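PDB 6OYC: glycosylation Associate Protein 1 from Streptococcus agalactiae serotype V, which probably acts in the accessory Sec system, within a complex of Gap proteins that is linked to sugar binding and to the glycosylation and export of secreted proteins. Local coordinates for residues L21-P26 against P108-V113; I120-F125 against D135-E140; V354-E359 against T409-E414. One frame throughout, in Å; residues are numbered along the deposited sequence.

Interaction 1: L21-P26 against P108-V113; sequences LWYFKP and PFIVLV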
loop_
_atom_site.group_PDB
_atom_site.type_symbol
_atom_site.label_atom_id
_atom_site.label_comp_id
_atom_site.label_asym_id
_atom_site.label_seq_id
_atom_site.Cartn_x
_atom_site.Cartn_y
_atom_site.Cartn_z
ATOM N N LEU A 21 -9.525 -6.243 -4.366
ATOM C CA LEU A 21 -10.322 -5.924 -5.548
ATOM C C LEU A 21 -9.999 -4.514 -6.036
ATOM O O LEU A 21 -9.804 -3.590 -5.236
ATOM C CB LEU A 21 -11.811 -6.043 -5.227
ATOM C CG LEU A 21 -12.184 -7.366 -4.554
ATOM C CD1 LEU A 21 -13.689 -7.400 -4.219
ATOM C CD2 LEU A 21 -11.785 -8.522 -5.449
ATOM N N TRP A 22 -9.962 -4.346 -7.363
ATOM C CA TRP A 22 -9.501 -3.084 -7.927
ATOM C C TRP A 22 -10.341 -1.903 -7.465
ATOM O O TRP A 22 -9.842 -0.770 -7.407
ATOM C CB TRP A 22 -9.482 -3.155 -9.454
ATOM C CG TRP A 22 -10.827 -3.049 -10.165
ATOM C CD1 TRP A 22 -11.539 -4.078 -10.723
ATOM C CD2 TRP A 22 -11.577 -1.849 -10.444
ATOM N NE1 TRP A 22 -12.684 -3.599 -11.310
ATOM C CE2 TRP A 22 -12.731 -2.237 -11.158
ATOM C CE3 TRP A 22 -11.380 -0.490 -10.161
ATOM C CZ2 TRP A 22 -13.690 -1.314 -11.597
ATOM C CZ3 TRP A 22 -12.328 0.429 -10.596
ATOM C CH2 TRP A 22 -13.474 0.011 -11.304
ATOM N N TYR A 23 -11.602 -2.141 -7.129
ATOM C CA TYR A 23 -12.516 -1.082 -6.735
ATOM C C TYR A 23 -12.703 -1.008 -5.228
ATOM O O TYR A 23 -13.629 -0.336 -4.765
ATOM C CB TYR A 23 -13.873 -1.297 -7.409
ATOM C CG TYR A 23 -14.450 -2.693 -7.187
ATOM C CD1 TYR A 23 -15.190 -2.995 -6.047
ATOM C CD2 TYR A 23 -14.245 -3.708 -8.117
ATOM C CE1 TYR A 23 -15.726 -4.274 -5.841
ATOM C CE2 TYR A 23 -14.778 -4.989 -7.932
ATOM C CZ TYR A 23 -15.521 -5.265 -6.799
ATOM O OH TYR A 23 -16.043 -6.531 -6.612
ATOM N N PHE A 24 -11.879 -1.710 -4.452
ATOM C CA PHE A 24 -12.133 -1.832 -3.020
ATOM C C PHE A 24 -10.816 -1.935 -2.251
ATOM O O PHE A 24 -10.667 -2.767 -1.349
ATOM C CB PHE A 24 -13.033 -3.040 -2.726
ATOM C CG PHE A 24 -13.961 -2.843 -1.567
ATOM C CD1 PHE A 24 -14.727 -1.690 -1.461
ATOM C CD2 PHE A 24 -14.054 -3.797 -0.572
ATOM C CE1 PHE A 24 -15.588 -1.496 -0.391
ATOM C CE2 PHE A 24 -14.913 -3.609 0.509
ATOM C CZ PHE A 24 -15.679 -2.451 0.595
ATOM N N LYS A 25 -9.844 -1.111 -2.608
ATOM C CA LYS A 25 -8.533 -1.198 -1.967
ATOM C C LYS A 25 -8.601 -0.688 -0.525
ATOM O O LYS A 25 -9.152 0.384 -0.282
ATOM C CB LYS A 25 -7.511 -0.399 -2.765
ATOM C CG LYS A 25 -6.100 -0.379 -2.175
ATOM C CD LYS A 25 -5.292 0.737 -2.845
ATOM C CE LYS A 25 -4.123 1.217 -1.995
ATOM N NZ LYS A 25 -4.550 1.696 -0.655
ATOM N N PRO A 26 -8.074 -1.430 0.452
ATOM C CA PRO A 26 -7.913 -0.869 1.801
ATOM C C PRO A 26 -6.889 0.257 1.794
ATOM O O PRO A 26 -5.911 0.231 1.037
ATOM C CB PRO A 26 -7.415 -2.057 2.640
ATOM C CG PRO A 26 -7.560 -3.272 1.786
ATOM C CD PRO A 26 -7.536 -2.800 0.356
ATOM N N PRO A 108 -20.318 -2.468 -14.285
ATOM C CA PRO A 108 -19.236 -1.483 -14.144
ATOM C C PRO A 108 -18.049 -1.977 -13.324
ATOM O O PRO A 108 -17.070 -1.238 -13.202
ATOM C CB PRO A 108 -19.931 -0.296 -13.451
ATOM C CG PRO A 108 -21.361 -0.432 -13.803
ATOM C CD PRO A 108 -21.626 -1.912 -13.885
ATOM N N PHE A 109 -18.079 -3.190 -12.766
ATOM C CA PHE A 109 -17.014 -3.598 -11.854
ATOM C C PHE A 109 -16.458 -4.999 -12.139
ATOM O O PHE A 109 -15.267 -5.233 -11.929
ATOM C CB PHE A 109 -17.515 -3.499 -10.407
ATOM C CG PHE A 109 -17.936 -2.098 -10.008
ATOM C CD1 PHE A 109 -16.976 -1.121 -9.696
ATOM C CD2 PHE A 109 -19.280 -1.743 -9.958
ATOM C CE1 PHE A 109 -17.367 0.187 -9.337
ATOM C CE2 PHE A 109 -19.674 -0.442 -9.589
ATOM C CZ PHE A 109 -18.716 0.523 -9.285
ATOM N N ILE A 110 -17.299 -5.931 -12.614
ATOM C CA ILE A 110 -16.915 -7.317 -12.862
ATOM C C ILE A 110 -17.676 -7.824 -14.084
ATOM O O ILE A 110 -18.553 -7.144 -14.623
ATOM C CB ILE A 110 -17.217 -8.231 -11.656
ATOM C CG1 ILE A 110 -18.732 -8.343 -11.472
ATOM C CG2 ILE A 110 -16.510 -7.745 -10.365
ATOM C CD1 ILE A 110 -19.133 -9.355 -10.448
ATOM N N VAL A 111 -17.396 -9.070 -14.471
ATOM C CA VAL A 111 -18.169 -9.769 -15.496
ATOM C C VAL A 111 -18.875 -10.957 -14.856
ATOM O O VAL A 111 -18.265 -11.716 -14.094
ATOM C CB VAL A 111 -17.286 -10.221 -16.678
ATOM C CG1 VAL A 111 -18.103 -11.047 -17.628
ATOM C CG2 VAL A 111 -16.725 -9.008 -17.433
ATOM N N LEU A 112 -20.167 -11.098 -15.139
ATOM C CA LEU A 112 -20.929 -12.281 -14.760
ATOM C C LEU A 112 -20.970 -13.279 -15.914
ATOM O O LEU A 112 -21.330 -12.919 -17.045
ATOM C CB LEU A 112 -22.347 -11.896 -14.348
ATOM C CG LEU A 112 -22.342 -10.953 -13.145
ATOM C CD1 LEU A 112 -23.739 -10.341 -12.917
ATOM C CD2 LEU A 112 -21.831 -11.698 -11.894
ATOM N N VAL A 113 -20.586 -14.523 -15.625
ATOM C CA VAL A 113 -20.737 -15.646 -16.543
ATOM C C VAL A 113 -21.947 -16.454 -16.082
ATOM O O VAL A 113 -21.929 -17.049 -14.995
ATOM C CB VAL A 113 -19.483 -16.518 -16.575
ATOM C CG1 VAL A 113 -19.659 -17.668 -17.579
ATOM C CG2 VAL A 113 -18.280 -15.669 -16.900
#

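Interaction 2: I120-F125 against D135-E140; sequences IAKVQF and DYFANE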
loop_
_atom_site.group_PDB
_atom_site.type_symbol
_atom_site.label_atom_id
_atom_site.label_comp_id
_atom_site.label_asym_id
_atom_site.label_seq_id
_atom_site.Cartn_x
_atom_site.Cartn_y
_atom_site.Cartn_z
ATOM N N ILE A 120 -22.655 -18.975 -13.320
ATOM C CA ILE A 120 -21.501 -19.862 -13.402
ATOM C C ILE A 120 -20.280 -19.263 -12.713
ATOM O O ILE A 120 -19.565 -19.965 -12.004
ATOM C CB ILE A 120 -21.180 -20.209 -14.870
ATOM C CG1 ILE A 120 -22.413 -20.772 -15.573
ATOM C CG2 ILE A 120 -20.031 -21.189 -14.924
ATOM C CD1 ILE A 120 -23.028 -21.901 -14.825
ATOM N N ALA A 121 -20.006 -17.975 -12.909
ATOM C CA ALA A 121 -18.755 -17.436 -12.402
ATOM C C ALA A 121 -18.832 -15.923 -12.311
ATOM O O ALA A 121 -19.636 -15.278 -12.990
ATOM C CB ALA A 121 -17.568 -17.844 -13.278
ATOM N N LYS A 122 -17.975 -15.374 -11.447
ATOM C CA LYS A 122 -17.714 -13.944 -11.375
ATOM C C LYS A 122 -16.244 -13.720 -11.682
ATOM O O LYS A 122 -15.379 -14.364 -11.091
ATOM C CB LYS A 122 -18.068 -13.378 -10.014
ATOM C CG LYS A 122 -19.492 -13.574 -9.643
ATOM C CD LYS A 122 -19.881 -12.728 -8.434
ATOM C CE LYS A 122 -21.279 -13.120 -7.929
ATOM N NZ LYS A 122 -21.937 -12.080 -7.045
ATOM N N VAL A 123 -15.965 -12.832 -12.624
ATOM C CA VAL A 123 -14.616 -12.614 -13.120
ATOM C C VAL A 123 -14.111 -11.311 -12.536
ATOM O O VAL A 123 -14.796 -10.290 -12.626
ATOM C CB VAL A 123 -14.598 -12.590 -14.655
ATOM C CG1 VAL A 123 -13.201 -12.293 -15.164
ATOM C CG2 VAL A 123 -15.131 -13.927 -15.195
ATOM N N GLN A 124 -12.923 -11.341 -11.932
ATOM C CA GLN A 124 -12.373 -10.180 -11.243
ATOM C C GLN A 124 -11.074 -9.750 -11.899
ATOM O O GLN A 124 -10.266 -10.591 -12.322
ATOM C CB GLN A 124 -12.136 -10.463 -9.761
ATOM C CG GLN A 124 -13.445 -10.528 -8.945
ATOM C CD GLN A 124 -13.897 -9.164 -8.472
ATOM O OE1 GLN A 124 -13.295 -8.142 -8.832
ATOM N NE2 GLN A 124 -14.948 -9.131 -7.643
ATOM N N PHE A 125 -10.876 -8.430 -11.970
ATOM C CA PHE A 125 -9.718 -7.845 -12.626
ATOM C C PHE A 125 -8.883 -7.049 -11.630
ATOM O O PHE A 125 -9.408 -6.460 -10.681
ATOM C CB PHE A 125 -10.147 -6.963 -13.812
ATOM C CG PHE A 125 -11.017 -7.689 -14.801
ATOM C CD1 PHE A 125 -12.399 -7.737 -14.634
ATOM C CD2 PHE A 125 -10.455 -8.376 -15.855
ATOM C CE1 PHE A 125 -13.207 -8.434 -15.531
ATOM C CE2 PHE A 125 -11.248 -9.057 -16.756
ATOM C CZ PHE A 125 -12.632 -9.085 -16.588
ATOM N N ASP A 135 -14.366 -16.573 -9.322
ATOM C CA ASP A 135 -15.214 -17.312 -8.395
ATOM C C ASP A 135 -16.135 -18.198 -9.216
ATOM O O ASP A 135 -16.917 -17.697 -10.030
ATOM C CB ASP A 135 -16.034 -16.377 -7.513
ATOM C CG ASP A 135 -15.180 -15.601 -6.516
ATOM O OD1 ASP A 135 -13.990 -15.951 -6.308
ATOM O OD2 ASP A 135 -15.714 -14.621 -5.950
ATOM N N TYR A 136 -16.032 -19.504 -9.025
ATOM C CA TYR A 136 -16.774 -20.465 -9.822
ATOM C C TYR A 136 -17.871 -21.060 -8.949
ATOM O O TYR A 136 -17.622 -21.436 -7.799
ATOM C CB TYR A 136 -15.840 -21.543 -10.369
ATOM C CG TYR A 136 -16.362 -22.211 -11.607
ATOM C CD1 TYR A 136 -17.251 -23.277 -11.524
ATOM C CD2 TYR A 136 -15.963 -21.784 -12.865
ATOM C CE1 TYR A 136 -17.733 -23.887 -12.660
ATOM C CE2 TYR A 136 -16.429 -22.400 -14.010
ATOM C CZ TYR A 136 -17.314 -23.444 -13.908
ATOM O OH TYR A 136 -17.774 -24.050 -15.057
ATOM N N PHE A 137 -19.082 -21.112 -9.486
ATOM C CA PHE A 137 -20.274 -21.370 -8.698
ATOM C C PHE A 137 -20.914 -22.665 -9.143
ATOM O O PHE A 137 -20.792 -23.062 -10.302
ATOM C CB PHE A 137 -21.323 -20.246 -8.839
ATOM C CG PHE A 137 -20.970 -19.008 -8.097
ATOM C CD1 PHE A 137 -20.020 -18.133 -8.612
ATOM C CD2 PHE A 137 -21.583 -18.716 -6.885
ATOM C CE1 PHE A 137 -19.683 -16.991 -7.928
ATOM C CE2 PHE A 137 -21.246 -17.572 -6.188
ATOM C CZ PHE A 137 -20.281 -16.709 -6.704
ATOM N N ALA A 138 -21.617 -23.297 -8.207
ATOM C CA ALA A 138 -22.562 -24.358 -8.509
ATOM C C ALA A 138 -23.772 -24.147 -7.618
ATOM O O ALA A 138 -23.622 -23.830 -6.432
ATOM C CB ALA A 138 -21.959 -25.746 -8.297
ATOM N N ASN A 139 -24.964 -24.268 -8.214
ATOM C CA ASN A 139 -26.230 -24.065 -7.512
ATOM C C ASN A 139 -26.226 -22.772 -6.714
ATOM O O ASN A 139 -26.591 -22.751 -5.539
ATOM C CB ASN A 139 -26.549 -25.237 -6.583
ATOM C CG ASN A 139 -26.642 -26.550 -7.305
ATOM O OD1 ASN A 139 -25.836 -27.457 -7.070
ATOM N ND2 ASN A 139 -27.638 -26.676 -8.186
ATOM N N GLU A 140 -25.776 -21.689 -7.348
ATOM C CA GLU A 140 -25.793 -20.351 -6.760
ATOM C C GLU A 140 -24.872 -20.209 -5.550
ATOM O O GLU A 140 -24.988 -19.230 -4.792
ATOM C CB GLU A 140 -27.217 -19.945 -6.355
ATOM C CG GLU A 140 -28.123 -19.598 -7.512
ATOM C CD GLU A 140 -27.614 -18.426 -8.315
ATOM O OE1 GLU A 140 -27.210 -18.629 -9.479
ATOM O OE2 GLU A 140 -27.626 -17.297 -7.782
#

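Interaction 3: V354-E359 against T409-E414; sequences VSYERE and THPLSE. With SO4 (sulfate ion), chain K.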
loop_
_atom_site.group_PDB
_atom_site.type_symbol
_atom_site.label_atom_id
_atom_site.label_comp_id
_atom_site.label_asym_id
_atom_site.label_seq_id
_atom_site.Cartn_x
_atom_site.Cartn_y
_atom_site.Cartn_z
ATOM N N VAL A 354 -11.980 15.193 -1.791
ATOM C CA VAL A 354 -11.343 13.890 -1.910
ATOM C C VAL A 354 -11.871 12.998 -0.796
ATOM O O VAL A 354 -11.786 13.354 0.387
ATOM C CB VAL A 354 -9.816 14.020 -1.842
ATOM C CG1 VAL A 354 -9.117 12.626 -1.896
ATOM C CG2 VAL A 354 -9.348 14.940 -2.962
ATOM N N SER A 355 -12.431 11.851 -1.173
ATOM C CA SER A 355 -12.864 10.837 -0.223
ATOM C C SER A 355 -12.103 9.554 -0.513
ATOM O O SER A 355 -12.150 9.036 -1.639
ATOM C CB SER A 355 -14.372 10.599 -0.309
ATOM O OG SER A 355 -14.732 9.425 0.392
ATOM N N TYR A 356 -11.401 9.051 0.495
ATOM C CA TYR A 356 -10.713 7.778 0.404
ATOM C C TYR A 356 -11.570 6.613 0.902
ATOM O O TYR A 356 -11.107 5.470 0.880
ATOM C CB TYR A 356 -9.396 7.834 1.189
ATOM C CG TYR A 356 -8.374 8.861 0.710
ATOM C CD1 TYR A 356 -7.922 8.871 -0.612
ATOM C CD2 TYR A 356 -7.835 9.802 1.599
ATOM C CE1 TYR A 356 -6.988 9.801 -1.037
ATOM C CE2 TYR A 356 -6.882 10.733 1.180
ATOM C CZ TYR A 356 -6.472 10.729 -0.140
ATOM O OH TYR A 356 -5.534 11.644 -0.563
ATOM N N GLU A 357 -12.810 6.865 1.316
ATOM C CA GLU A 357 -13.651 5.803 1.857
ATOM C C GLU A 357 -14.066 4.843 0.749
ATOM O O GLU A 357 -14.709 5.250 -0.224
ATOM C CB GLU A 357 -14.889 6.390 2.532
ATOM C CG GLU A 357 -15.827 5.306 3.056
ATOM C CD GLU A 357 -15.090 4.246 3.888
ATOM O OE1 GLU A 357 -14.285 4.609 4.763
ATOM O OE2 GLU A 357 -15.306 3.036 3.672
ATOM N N ARG A 358 -13.721 3.564 0.903
ATOM C CA ARG A 358 -14.032 2.585 -0.136
ATOM C C ARG A 358 -15.482 2.104 -0.076
ATOM O O ARG A 358 -16.035 1.697 -1.106
ATOM C CB ARG A 358 -13.067 1.402 -0.047
ATOM C CG ARG A 358 -13.188 0.549 1.181
ATOM C CD ARG A 358 -12.198 -0.613 1.107
ATOM N NE ARG A 358 -12.154 -1.346 2.360
ATOM C CZ ARG A 358 -11.645 -2.568 2.519
ATOM N NH1 ARG A 358 -11.117 -3.224 1.491
ATOM N NH2 ARG A 358 -11.670 -3.134 3.717
ATOM N N GLU A 359 -16.114 2.160 1.093
ATOM C CA GLU A 359 -17.498 1.720 1.215
ATOM C C GLU A 359 -18.404 2.594 0.358
ATOM O O GLU A 359 -18.382 3.827 0.453
ATOM C CB GLU A 359 -17.957 1.754 2.678
ATOM C CG GLU A 359 -17.392 0.642 3.580
ATOM C CD GLU A 359 -17.831 -0.771 3.168
ATOM O OE1 GLU A 359 -18.680 -0.918 2.252
ATOM O OE2 GLU A 359 -17.316 -1.746 3.762
ATOM N N THR A 409 -14.029 13.620 -5.915
ATOM C CA THR A 409 -13.377 12.456 -6.492
ATOM C C THR A 409 -13.032 11.453 -5.399
ATOM O O THR A 409 -12.862 11.803 -4.226
ATOM C CB THR A 409 -12.105 12.823 -7.278
ATOM O OG1 THR A 409 -11.621 11.654 -7.939
ATOM C CG2 THR A 409 -11.006 13.290 -6.356
ATOM N N HIS A 410 -12.905 10.192 -5.819
ATOM C CA HIS A 410 -12.551 9.078 -4.944
ATOM C C HIS A 410 -11.402 8.306 -5.580
ATOM O O HIS A 410 -11.625 7.368 -6.350
ATOM C CB HIS A 410 -13.755 8.166 -4.705
ATOM C CG HIS A 410 -13.394 6.853 -4.074
ATOM N ND1 HIS A 410 -12.678 6.765 -2.898
ATOM C CD2 HIS A 410 -13.627 5.579 -4.469
ATOM C CE1 HIS A 410 -12.493 5.495 -2.593
ATOM N NE2 HIS A 410 -13.061 4.757 -3.530
ATOM N N PRO A 411 -10.162 8.671 -5.283
ATOM C CA PRO A 411 -9.020 7.933 -5.855
ATOM C C PRO A 411 -9.033 6.472 -5.411
ATOM O O PRO A 411 -9.312 6.171 -4.252
ATOM C CB PRO A 411 -7.798 8.677 -5.304
ATOM C CG PRO A 411 -8.349 9.989 -4.732
ATOM C CD PRO A 411 -9.757 9.727 -4.343
ATOM N N LEU A 412 -8.734 5.561 -6.353
ATOM C CA LEU A 412 -8.812 4.118 -6.139
ATOM C C LEU A 412 -7.483 3.484 -5.741
ATOM O O LEU A 412 -7.476 2.334 -5.301
ATOM C CB LEU A 412 -9.322 3.414 -7.413
ATOM C CG LEU A 412 -10.685 3.910 -7.940
ATOM C CD1 LEU A 412 -10.965 3.444 -9.369
ATOM C CD2 LEU A 412 -11.811 3.497 -7.009
ATOM N N SER A 413 -6.376 4.200 -5.888
ATOM C CA SER A 413 -5.038 3.640 -5.780
ATOM C C SER A 413 -4.089 4.794 -5.502
ATOM O O SER A 413 -4.453 5.961 -5.652
ATOM C CB SER A 413 -4.633 2.924 -7.075
ATOM O OG SER A 413 -4.480 3.882 -8.132
ATOM N N GLU A 414 -2.854 4.458 -5.121
ATOM C CA GLU A 414 -1.830 5.491 -5.009
ATOM C C GLU A 414 -1.600 6.174 -6.349
ATOM O O GLU A 414 -1.373 7.386 -6.399
ATOM C CB GLU A 414 -0.526 4.901 -4.477
ATOM C CG GLU A 414 -0.611 4.534 -3.007
ATOM C CD GLU A 414 0.412 3.495 -2.577
ATOM O OE1 GLU A 414 0.404 3.120 -1.387
ATOM O OE2 GLU A 414 1.221 3.049 -3.416
HETATM S S SO4 K . -10.493 0.381 5.462
HETATM O O1 SO4 K . -9.539 1.096 4.618
HETATM O O2 SO4 K . -9.835 -0.758 6.116
HETATM O O3 SO4 K . -11.616 -0.040 4.627
HETATM O O4 SO4 K . -11.001 1.285 6.500
#

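Interaction 1: L21-P26 against P108-V113
Trp22, Tyr23 and Phe109 form an aromatic cluster, with one hydrogen bond joining the two segments beside the ring contacts. That bond runs from Trp22 NE1 to Phe109 O, 3.1 Å long and fairly straight (155°). The nitrogen lies in the plane of the carbonyl, on a lone pair, while the oxygen stands 17° out of the indole plane. Pro108 O sits at the edge of the same indole, 3.7 Å from Trp22 CZ2. Tryptophan suits this place because it supplies an N-H donor and a broad apolar surface together.

The ring contacts centre on Phe109. Its edge turns toward the face of Tyr23 in an edge-to-face pair, centroids 5.3 Å apart and planes at 60°, and Phe109 CB also lies over the tyrosine face as a CH-pi contact. With Trp22 the planes are nearly parallel but slid apart, and the rings barely overlap; Phe109 CD1 touches Trp22 CZ2 at 3.8 Å and Tyr23 CB at 3.9 Å. Farther out, Ile110 CG2 touches Tyr23 CE2 at 4.1 Å, the two side chains crossing at a slant.

The backbone presents the two aromatics together. Trp22 and Tyr23 are the central residues of a type I turn closed by Phe24 N on Leu21 O. Tyr23 CB rests over one face of the indole, toward its rim. Tyr23 OH bonds to Gln124 NE2.

The turn belongs to the loop between strand 2-5 and helix 33-43. Phe109 precedes strand 111-115, which lies between strands 103-106 and 118-125; the Phe109 ring also meets Phe360, the first residue of helix 360-375.

Interaction 2: I120-F125 against D135-E140
Ala121 with Tyr136 and Lys122 with Asp135 are antiparallel pairs in the beta hairpin of strands 118-125 and 131-138. Lys122 and Asp135 form the hydrogen-bonded pair: Lys122 N reaches Asp135 O at 2.9 Å and Asp135 N reaches Lys122 O at 3.0 Å. Beyond Ala121 and Tyr136, the non-hydrogen-bonded pair, Phe137 N bonds to Ile120 O at 2.8 Å. Asp135 O, besides accepting from Lys122 N, lies 3.0 Å from Ala121 CA in a CA-H...O contact.

Ile120 O, the acceptor for Phe137 N, also lies over one face of the Tyr136 ring, toward its rim, and at the edge of the Phe137 ring. The side chains of Ile120 and Tyr136 run side by side, pointing the same way, with Ile120 CG2 3.7 Å from Tyr136 CZ. Lys122 lends its aliphatic part to Phe137: the chain is extended beyond CG, and Lys122 CG lies 3.8 Å from Phe137 CE1, Lys122 CE 3.9 Å from Phe137 CZ. Its ammonium does not reach Asp135, whose OD1 instead forms a salt bridge with Lys145 of strand 141-148.

On the other flank Ile120 and Ala121 both face Val113, a classic beta bulge, an irregularity found mostly in antiparallel sheets, here a meander of successive strands.

Interaction 3: V354-E359 against T409-E414
Val354 and Thr409 form a parallel beta bridge where strands 349-354 and 406-409 of a six-stranded parallel sheet end and their loops begin. Just past it, Ser355 N bonds to Thr409 O at 3.1 Å and nearly straight (167°). The Val354 and Thr409 side chains lie side by side, methyl against methyl.

His410 makes the main side-chain bond. Its CG is anti to the backbone N (chi1 167°), and ND1 donates to Ser355 O at 2.6 Å. The oxygen lies in the imidazole plane, whereas the nitrogen is tilted 29° from the carbonyl plane. CE1 of His410 comes within 3.3 Å of Glu357 O, which also accepts a hydrogen bond from Arg363.

Pro411, rigid and apolar, fills the interior: its CD meets Val354 CG1 at 3.8 Å and its CG meets Tyr356 CE1 at 3.9 Å. Tyr356 OH is anchored by Thr438 and Tyr321. Farther along, Glu357 OE2 accepts at 2.8 Å from the backbone N of Glu359, the N-cap residue right before helix 360-375.

Arg358 NE makes a weak bond to sulfate O3, 2.7 Å, while its NH1 holds Phe24 O. The sulfate is probably from the crystallisation liquor; it is at most consistent with a locally positive patch and says nothing of a natural ligand. With hydrogen on ND1, His410 serves here as a donor that pins the loop after strand 406-409 to the backbone of the loop after strand 349-354.

How the interactions relate
Along the chain the three contacts are in series; none nests within or crosses another. Interaction 1 brings the loop after strand 2-5 to the residues leading into strand 111-115, closing 81 intervening residues. Interaction 2 pairs the two arms of the next hairpin across nine intervening residues, and interaction 3 closes a 49-residue excursion through helix 360-375. Interactions 1 and 2 share the antiparallel sheet, where strands 111-115 and 118-125 are neighbours. Interaction 3 belongs to a parallel sheet and meets segment 21-26 through Arg358 on Phe24 O and Leu412 on Trp22; as that segment also packs against the antiparallel sheet, it links the two. Interactions 2 and 3 stay about 10 Å apart at their nearest atoms.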